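Local coordinates for 5' nucleotidase family protein (Staphylococcus aureus subsp. aureus, PDB 4Q7F) that belongs to the 5'-nucleotidase family, joining a metal-binding calcineurin-like phosphoesterase domain to a C-terminal domain of the family and binding a ligand in a pocket lined by both, at residues E409-K414 against F432-Y437; S421-E426 against R448-R453; N476-G481 against D486-A491. All coordinates share one frame; numbering follows the deposited sequence.

Contact 1 (E409-K414 against F432-Y437); sequences EYFDVK and FNYDIY. With 3D1 ((2R,3S,5R)-5-(6-amino-9H-purin-9-yl)-tetrahydro-2-(hydroxymethyl)furan-3-ol), chain D.
Three buried aromatic rings, Tyr410, Phe411 and Tyr434, make this contact an aromatic cluster in the 5'-nucleotidase C-terminal domain. It joins the start of strand 411-414 and the residue before it to the approach to strand 435-438, an outermost strand of a mixed five-stranded sheet. Tyr434 is the shared member. Its ring forms an offset stack with that of Tyr410, the centroids 4.8 Å apart and the planes inclined by 24°. The same tyrosine adds a CH-pi contact, its CB lying over the face of the Tyr410 ring, 3.9 Å from the centroid. Both tyrosines carry CG anti to the backbone N (chi1 178° in Tyr410), which places the two rings so that they can stack. Phe411 meets Tyr434 differently, turning its edge to the face of that ring in an offset edge-to-face pair with planes at 78°. The hydroxyls have partners beyond the cluster: Tyr410 OH bonds to His431 ND1 and Tyr434 OH to the carbonyl of Arg337. Two residues before Tyr434, Phe432 points away from the cluster and belongs to the ligand pocket, where C8 of 3D1 lies over one face of its ring, 3.6 Å from Phe432 CD1. Within the edge-to-face pair, Phe411 CE2 comes within 3.5 Å of Tyr434 CE1.

Contact 2 (S421-E426 against R448-R453); sequences SADFLE and RPKGQR
Lys450 and Asp423 carry this contact, with a smaller share from Ser421. The lysine belongs to a type II beta turn running from Pro449 to Gln452, in the loop between strands 441-445 and 454-459. The aspartate sits in a short 3-10 segment, 422-424, that follows strand 417-420. With the nearest CA atoms, those of Ser421 and Lys450, 11.2 Å apart, the backbones stay well separated and the lysine has to span the gap. Its chain is extended from CG to the ammonium group, and it meets Asp423 from the opposite direction in a salt bridge of 2.7 Å between Lys450 NZ and Asp423 OD2. Ser421 OG is a more distant neighbour, 3.8 Å from Lys450 NZ and too far for a hydrogen bond. It does accept a weak one from Asp423 N.

The base of the lysine chain has its own support. Lys450 CG lies 3.6 Å above the guanidinium plane of Arg453, over its centre. That flat group is fixed by a nearly straight hydrogen bond from Arg453 NE to Arg448 O, 2.9 Å long, with the carbonyl oxygen in the guanidinium plane. Arg453 NH1 bonds further to the carbonyls of Ala408 and Phe411, tying the turn to the end of helix 397-408 and the start of strand 411-414. Glu409 also touches the lysine side chain.

Both charged residues are exposed, and their ion pair is the one polar bond between two segments that bury little surface, so its strength probably depends on solvent and salt.

Contact 3 (N476-G481 against D486-A491); sequences NYRAVG and DMYIDA. With 3D1 ((2R,3S,5R)-5-(6-amino-9H-purin-9-yl)-tetrahydro-2-(hydroxymethyl)furan-3-ol), chain D.
With CG1 anti to its carbonyl carbon (chi1 -65°) and the chain extended beyond (chi2 171°), Ile489 lays CG1 and CD1 against the backbone of Val480 and Gly481. Ile489 CG1 is 3.6 Å from Val480 O, and Ile489 CD1 also reaches Gly481 CA. Tyr488 has a similar first torsion (chi1 -63°), which brings its ring edge to the carbonyl of Arg478: Arg478 O sits near the ring plane, 3.5 Å from Tyr488 CD2. The helix ends in a Schellman motif, with Gly482 N bonded to Tyr477 O, Gly481 N bonded to Arg478 O, and Gly481 at positive phi as the C-prime residue. Gly481 CA and Asp486 CA come to 4.4 Å of each other. No direct hydrogen bond crosses the contact; water does the bridging. One water donates to Ala479 O, 2.9 Å away, and accepts from Asp490 N, while a second donates to both Gly481 O and Asp486 OD1.

At the other side of the helix, the Tyr477 ring lies flat over the purine of 3D1, with C5 of the ligand over the ring centre, 3.4 Å above its plane, and Trp170 meets the same tyrosine with its ring almost parallel. Tyr488 packs on Ala403 of helix 397-408 and on strands 390-396 and 469-475, wedging the loop that leads to strand 493-497 between helix and sheet.

All three contacts lie in the C-terminal family region. From the N terminus, 409-414 leaves helix 397-408 and passes through a hairpin to 421-426; contact 1 then closes a loop at 432-437, and contact 2 closes another at 448-453. The segments alternate, so these two loops cross, and they touch through a probable hydrogen bond between Tyr410 O and Ser421 N and through packing of Tyr410 on Phe424. Contact 3 follows in series, closing a short loop after helix 476-479. It joins contact 1 through the salt bridge between Asp435 and Arg478, and both reach 3D1. Contacts 2 and 3 stay about 8 Å apart at their nearest atoms.

Contact 1 (E409-K414 against F432-Y437)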
# COMPACT_ATOMS: atom_id res chain seq x y z
N GLU A 409 -8.81 18.09 6.81
CA GLU A 409 -7.70 18.57 5.97
C GLU A 409 -7.80 18.02 4.54
O GLU A 409 -7.16 18.53 3.63
CB GLU A 409 -6.34 18.15 6.54
CG GLU A 409 -6.01 18.79 7.87
CD GLU A 409 -4.71 18.27 8.44
OE1 GLU A 409 -3.92 17.61 7.69
OE2 GLU A 409 -4.48 18.49 9.65
N TYR A 410 -8.59 16.96 4.38
CA TYR A 410 -8.85 16.33 3.09
C TYR A 410 -9.51 17.28 2.11
O TYR A 410 -9.37 17.11 0.92
CB TYR A 410 -9.81 15.15 3.30
CG TYR A 410 -10.22 14.44 2.05
CD1 TYR A 410 -9.31 13.62 1.37
CD2 TYR A 410 -11.51 14.53 1.55
CE1 TYR A 410 -9.68 12.93 0.24
CE2 TYR A 410 -11.87 13.85 0.41
CZ TYR A 410 -10.95 13.06 -0.24
OH TYR A 410 -11.34 12.38 -1.37
N PHE A 411 -10.22 18.29 2.60
CA PHE A 411 -10.92 19.21 1.74
C PHE A 411 -10.20 20.54 1.53
O PHE A 411 -9.36 20.95 2.33
CB PHE A 411 -12.32 19.54 2.32
CG PHE A 411 -13.22 18.35 2.48
CD1 PHE A 411 -13.85 17.78 1.39
CD2 PHE A 411 -13.46 17.82 3.73
CE1 PHE A 411 -14.68 16.69 1.54
CE2 PHE A 411 -14.29 16.72 3.89
CZ PHE A 411 -14.90 16.15 2.79
N ASP A 412 -10.55 21.18 0.42
CA ASP A 412 -10.08 22.50 0.09
C ASP A 412 -11.21 23.14 -0.72
O ASP A 412 -12.22 22.50 -0.97
CB ASP A 412 -8.77 22.48 -0.70
CG ASP A 412 -8.18 23.86 -0.89
OD1 ASP A 412 -8.59 24.81 -0.15
OD2 ASP A 412 -7.32 24.02 -1.78
N VAL A 413 -11.07 24.41 -1.06
CA VAL A 413 -12.07 25.09 -1.85
C VAL A 413 -11.46 25.49 -3.19
O VAL A 413 -10.41 26.11 -3.23
CB VAL A 413 -12.59 26.36 -1.13
CG1 VAL A 413 -13.51 27.17 -2.03
CG2 VAL A 413 -13.29 25.97 0.17
N LYS A 414 -12.12 25.11 -4.28
CA LYS A 414 -11.71 25.47 -5.64
C LYS A 414 -12.91 26.17 -6.23
O LYS A 414 -13.99 25.58 -6.33
CB LYS A 414 -11.33 24.24 -6.46
CG LYS A 414 -10.11 23.53 -5.92
CD LYS A 414 -9.88 22.20 -6.63
CE LYS A 414 -8.88 21.33 -5.88
NZ LYS A 414 -8.84 19.94 -6.44
N PHE A 432 -7.81 7.34 1.21
CA PHE A 432 -7.92 6.44 2.33
C PHE A 432 -7.50 7.07 3.67
O PHE A 432 -7.61 6.43 4.71
CB PHE A 432 -7.14 5.15 2.06
CG PHE A 432 -5.72 5.37 1.58
CD1 PHE A 432 -4.75 5.90 2.41
CD2 PHE A 432 -5.35 4.99 0.28
CE1 PHE A 432 -3.45 6.09 1.97
CE2 PHE A 432 -4.05 5.16 -0.16
CZ PHE A 432 -3.09 5.71 0.68
N ASN A 433 -7.02 8.31 3.63
CA ASN A 433 -6.64 9.03 4.83
C ASN A 433 -7.73 9.99 5.29
O ASN A 433 -7.48 10.79 6.16
CB ASN A 433 -5.30 9.75 4.68
CG ASN A 433 -4.12 8.81 4.79
OD1 ASN A 433 -4.26 7.67 5.24
ND2 ASN A 433 -2.96 9.28 4.37
N TYR A 434 -8.91 9.91 4.66
CA TYR A 434 -10.07 10.67 5.08
C TYR A 434 -11.04 9.75 5.80
O TYR A 434 -11.44 8.73 5.25
CB TYR A 434 -10.79 11.30 3.89
CG TYR A 434 -12.10 11.98 4.29
CD1 TYR A 434 -12.10 13.14 5.05
CD2 TYR A 434 -13.32 11.48 3.88
CE1 TYR A 434 -13.28 13.75 5.41
CE2 TYR A 434 -14.51 12.09 4.21
CZ TYR A 434 -14.49 13.22 4.98
OH TYR A 434 -15.69 13.82 5.27
N ASP A 435 -11.47 10.13 6.99
CA ASP A 435 -12.40 9.27 7.74
C ASP A 435 -13.73 9.90 7.89
O ASP A 435 -13.85 11.15 8.01
CB ASP A 435 -11.85 8.92 9.14
CG ASP A 435 -10.72 7.90 9.12
OD1 ASP A 435 -10.65 7.09 8.18
OD2 ASP A 435 -9.92 7.87 10.09
N ILE A 436 -14.74 9.03 7.84
CA ILE A 436 -16.12 9.41 8.09
C ILE A 436 -16.46 8.85 9.48
O ILE A 436 -16.25 7.67 9.75
CB ILE A 436 -17.11 8.84 7.05
CG1 ILE A 436 -16.80 9.36 5.64
CG2 ILE A 436 -18.53 9.20 7.44
CD1 ILE A 436 -15.77 8.55 4.87
N TYR A 437 -17.00 9.70 10.35
CA TYR A 437 -17.28 9.31 11.72
C TYR A 437 -18.74 9.05 12.01
O TYR A 437 -19.63 9.68 11.45
CB TYR A 437 -16.78 10.40 12.69
CG TYR A 437 -15.30 10.68 12.59
CD1 TYR A 437 -14.79 11.46 11.56
CD2 TYR A 437 -14.41 10.20 13.56
CE1 TYR A 437 -13.43 11.72 11.45
CE2 TYR A 437 -13.05 10.44 13.45
CZ TYR A 437 -12.57 11.19 12.40
OH TYR A 437 -11.25 11.44 12.33
O5' 3D1 D . 1.78 4.77 3.22
C5' 3D1 D . 0.66 4.02 3.67
C4' 3D1 D . 0.71 2.60 3.15
O4' 3D1 D . -0.28 1.87 3.86
C1' 3D1 D . -1.36 1.47 3.01
N9 3D1 D . -2.65 1.69 3.72
C4 3D1 D . -3.15 0.79 4.55
N3 3D1 D . -2.74 -0.43 4.96
C2 3D1 D . -3.47 -1.14 5.84
N1 3D1 D . -4.64 -0.69 6.36
C6 3D1 D . -5.16 0.52 6.03
N6 3D1 D . -6.34 0.94 6.58
C5 3D1 D . -4.40 1.36 5.08
N7 3D1 D . -4.55 2.57 4.50
C8 3D1 D . -3.48 2.77 3.69
C2' 3D1 D . -1.17 2.22 1.70
C3' 3D1 D . 0.33 2.41 1.69
O3' 3D1 D . 0.95 1.21 1.17

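Contact 2 (S421-E426 against R448-R453)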
# COMPACT_ATOMS: atom_id res chain seq x y z
N SER A 421 -8.23 18.48 -1.40
CA SER A 421 -6.97 19.17 -1.27
C SER A 421 -5.86 18.54 -2.09
O SER A 421 -5.78 17.31 -2.21
CB SER A 421 -6.56 19.20 0.21
OG SER A 421 -5.23 19.65 0.36
N ALA A 422 -5.01 19.39 -2.67
CA ALA A 422 -3.85 18.97 -3.42
C ALA A 422 -3.00 18.02 -2.58
O ALA A 422 -2.48 17.03 -3.09
CB ALA A 422 -3.02 20.18 -3.83
N ASP A 423 -2.87 18.35 -1.30
CA ASP A 423 -2.11 17.54 -0.33
C ASP A 423 -2.51 16.06 -0.32
O ASP A 423 -1.69 15.21 -0.01
CB ASP A 423 -2.32 18.09 1.09
CG ASP A 423 -1.68 19.45 1.29
OD1 ASP A 423 -0.56 19.65 0.78
OD2 ASP A 423 -2.28 20.31 1.96
N PHE A 424 -3.77 15.77 -0.65
CA PHE A 424 -4.30 14.41 -0.63
C PHE A 424 -4.39 13.75 -2.00
O PHE A 424 -4.87 12.62 -2.10
CB PHE A 424 -5.68 14.41 0.04
CG PHE A 424 -5.62 14.51 1.53
CD1 PHE A 424 -5.24 15.68 2.16
CD2 PHE A 424 -5.96 13.41 2.31
CE1 PHE A 424 -5.20 15.77 3.53
CE2 PHE A 424 -5.94 13.50 3.69
CZ PHE A 424 -5.55 14.68 4.31
N LEU A 425 -3.96 14.47 -3.04
CA LEU A 425 -3.97 13.99 -4.42
C LEU A 425 -2.57 13.85 -5.02
O LEU A 425 -2.34 12.97 -5.83
CB LEU A 425 -4.78 14.94 -5.30
CG LEU A 425 -6.27 15.10 -4.96
CD1 LEU A 425 -6.88 16.21 -5.81
CD2 LEU A 425 -6.99 13.78 -5.16
N GLU A 426 -1.64 14.74 -4.64
CA GLU A 426 -0.28 14.75 -5.19
C GLU A 426 0.77 14.45 -4.13
O GLU A 426 0.60 14.81 -2.97
CB GLU A 426 0.04 16.11 -5.83
CG GLU A 426 -0.89 16.57 -6.94
CD GLU A 426 -0.91 15.66 -8.16
OE1 GLU A 426 0.11 15.00 -8.46
OE2 GLU A 426 -1.96 15.63 -8.84
N ARG A 448 -12.10 27.69 6.54
CA ARG A 448 -11.34 28.09 7.75
C ARG A 448 -9.99 27.39 7.80
O ARG A 448 -9.83 26.35 7.18
CB ARG A 448 -12.18 27.80 8.98
CG ARG A 448 -13.49 28.58 8.96
CD ARG A 448 -14.40 28.23 10.10
NE ARG A 448 -15.69 28.88 9.95
CZ ARG A 448 -16.67 28.84 10.85
NH1 ARG A 448 -16.51 28.17 12.00
NH2 ARG A 448 -17.80 29.48 10.60
N PRO A 449 -9.02 27.94 8.56
CA PRO A 449 -7.71 27.32 8.56
C PRO A 449 -7.74 25.89 9.07
O PRO A 449 -8.56 25.55 9.92
CB PRO A 449 -6.90 28.21 9.50
CG PRO A 449 -7.56 29.54 9.39
CD PRO A 449 -9.02 29.23 9.27
N LYS A 450 -6.85 25.07 8.53
CA LYS A 450 -6.75 23.68 8.94
C LYS A 450 -6.52 23.64 10.44
O LYS A 450 -5.81 24.48 10.98
CB LYS A 450 -5.59 22.97 8.19
CG LYS A 450 -5.85 22.86 6.70
CD LYS A 450 -4.77 22.03 5.97
CE LYS A 450 -5.13 21.84 4.50
NZ LYS A 450 -4.14 20.97 3.77
N GLY A 451 -7.14 22.66 11.10
CA GLY A 451 -7.02 22.55 12.54
C GLY A 451 -8.12 23.32 13.31
O GLY A 451 -8.25 23.17 14.53
N GLN A 452 -8.90 24.17 12.64
CA GLN A 452 -10.00 24.85 13.31
C GLN A 452 -11.26 24.91 12.46
O GLN A 452 -12.06 25.84 12.55
CB GLN A 452 -9.58 26.23 13.81
CG GLN A 452 -9.21 27.22 12.74
CD GLN A 452 -8.61 28.46 13.35
OE1 GLN A 452 -9.28 29.48 13.50
NE2 GLN A 452 -7.36 28.35 13.78
N ARG A 453 -11.47 23.84 11.72
CA ARG A 453 -12.57 23.70 10.79
C ARG A 453 -13.75 22.93 11.34
O ARG A 453 -14.79 22.92 10.69
CB ARG A 453 -12.10 22.92 9.54
CG ARG A 453 -11.04 23.61 8.69
CD ARG A 453 -10.61 22.75 7.49
NE ARG A 453 -9.85 23.54 6.51
CZ ARG A 453 -9.31 23.05 5.39
NH1 ARG A 453 -9.45 21.78 5.08
NH2 ARG A 453 -8.67 23.86 4.57

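Contact 3 (N476-G481 against D486-A491)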
# COMPACT_ATOMS: atom_id res chain seq x y z
N ASN A 476 -6.79 -0.92 13.05
CA ASN A 476 -5.44 -1.04 13.62
C ASN A 476 -4.42 -0.11 12.98
O ASN A 476 -3.46 0.31 13.65
CB ASN A 476 -4.93 -2.47 13.56
CG ASN A 476 -4.65 -2.92 12.16
OD1 ASN A 476 -5.57 -3.14 11.38
ND2 ASN A 476 -3.39 -3.09 11.84
N TYR A 477 -4.65 0.22 11.72
CA TYR A 477 -3.78 1.14 10.97
C TYR A 477 -3.84 2.49 11.66
O TYR A 477 -2.81 3.06 12.01
CB TYR A 477 -4.28 1.26 9.51
CG TYR A 477 -3.46 2.09 8.57
CD1 TYR A 477 -2.34 1.55 7.95
CD2 TYR A 477 -3.83 3.39 8.26
CE1 TYR A 477 -1.58 2.29 7.07
CE2 TYR A 477 -3.09 4.15 7.36
CZ TYR A 477 -1.97 3.59 6.77
OH TYR A 477 -1.23 4.31 5.87
N ARG A 478 -5.06 2.99 11.84
CA ARG A 478 -5.23 4.25 12.55
C ARG A 478 -4.69 4.22 13.99
O ARG A 478 -4.09 5.19 14.43
CB ARG A 478 -6.69 4.63 12.59
CG ARG A 478 -7.22 5.12 11.28
CD ARG A 478 -6.77 6.53 10.96
NE ARG A 478 -7.44 6.95 9.75
CZ ARG A 478 -6.96 6.85 8.51
NH1 ARG A 478 -5.72 6.39 8.26
NH2 ARG A 478 -7.72 7.22 7.51
N ALA A 479 -4.90 3.11 14.72
CA ALA A 479 -4.47 2.96 16.10
C ALA A 479 -2.98 3.24 16.34
O ALA A 479 -2.62 3.77 17.40
CB ALA A 479 -4.85 1.59 16.66
N VAL A 480 -2.13 2.90 15.37
CA VAL A 480 -0.70 3.18 15.50
C VAL A 480 -0.27 4.47 14.75
O VAL A 480 0.91 4.72 14.57
CB VAL A 480 0.17 1.99 15.04
CG1 VAL A 480 -0.06 0.80 15.99
CG2 VAL A 480 -0.14 1.61 13.62
N GLY A 481 -1.24 5.27 14.34
CA GLY A 481 -0.98 6.58 13.71
C GLY A 481 -1.00 6.69 12.18
O GLY A 481 -0.67 7.74 11.63
N ASP A 486 -1.70 10.76 14.49
CA ASP A 486 -0.80 10.59 15.62
C ASP A 486 -1.44 10.73 17.01
O ASP A 486 -0.94 10.18 17.96
CB ASP A 486 0.39 11.53 15.42
CG ASP A 486 1.19 11.16 14.16
OD1 ASP A 486 1.86 10.10 14.18
OD2 ASP A 486 1.09 11.88 13.14
N MSE A 487 -2.59 11.40 17.09
CA MSE A 487 -3.27 11.57 18.37
C MSE A 487 -3.76 10.24 18.92
O MSE A 487 -4.02 10.15 20.11
CB MSE A 487 -4.40 12.60 18.24
CG MSE A 487 -5.69 12.16 17.52
SE MSE A 487 -5.54 11.67 15.60
CE MSE A 487 -4.94 13.41 14.92
N TYR A 488 -3.88 9.20 18.10
CA TYR A 488 -4.32 7.91 18.64
C TYR A 488 -3.21 7.07 19.27
O TYR A 488 -3.50 6.13 20.00
CB TYR A 488 -4.97 7.04 17.59
CG TYR A 488 -6.22 7.58 16.97
CD1 TYR A 488 -7.29 8.00 17.77
CD2 TYR A 488 -6.39 7.60 15.59
CE1 TYR A 488 -8.46 8.45 17.21
CE2 TYR A 488 -7.56 8.06 15.02
CZ TYR A 488 -8.60 8.48 15.85
OH TYR A 488 -9.77 8.95 15.34
N ILE A 489 -1.96 7.41 18.99
CA ILE A 489 -0.83 6.60 19.47
C ILE A 489 -0.80 6.52 20.99
O ILE A 489 -0.90 7.54 21.70
CB ILE A 489 0.52 7.11 18.90
CG1 ILE A 489 0.54 6.91 17.37
CG2 ILE A 489 1.69 6.37 19.54
CD1 ILE A 489 1.71 7.57 16.66
N ASP A 490 -0.68 5.30 21.49
CA ASP A 490 -0.65 5.08 22.94
C ASP A 490 -1.94 5.50 23.69
O ASP A 490 -1.88 5.68 24.90
CB ASP A 490 0.55 5.83 23.58
CG ASP A 490 1.91 5.27 23.14
OD1 ASP A 490 1.97 4.15 22.58
OD2 ASP A 490 2.93 5.94 23.40
N ALA A 491 -3.07 5.69 23.01
CA ALA A 491 -4.32 5.99 23.72
C ALA A 491 -4.69 4.66 24.40
O ALA A 491 -4.45 3.59 23.84
CB ALA A 491 -5.43 6.42 22.76
O5' 3D1 D . 1.78 4.77 3.22
C5' 3D1 D . 0.66 4.02 3.67
C4' 3D1 D . 0.71 2.60 3.15
O4' 3D1 D . -0.28 1.87 3.86
C1' 3D1 D . -1.36 1.47 3.01
N9 3D1 D . -2.65 1.69 3.72
C4 3D1 D . -3.15 0.79 4.55
N3 3D1 D . -2.74 -0.43 4.96
C2 3D1 D . -3.47 -1.14 5.84
N1 3D1 D . -4.64 -0.69 6.36
C6 3D1 D . -5.16 0.52 6.03
N6 3D1 D . -6.34 0.94 6.58
C5 3D1 D . -4.40 1.36 5.08
N7 3D1 D . -4.55 2.57 4.50
C8 3D1 D . -3.48 2.77 3.69
C2' 3D1 D . -1.17 2.22 1.70
C3' 3D1 D . 0.33 2.41 1.69
O3' 3D1 D . 0.95 1.21 1.17
O HOH W 1 -0.64 3.05 19.44
O HOH W 2 2.04 8.27 12.51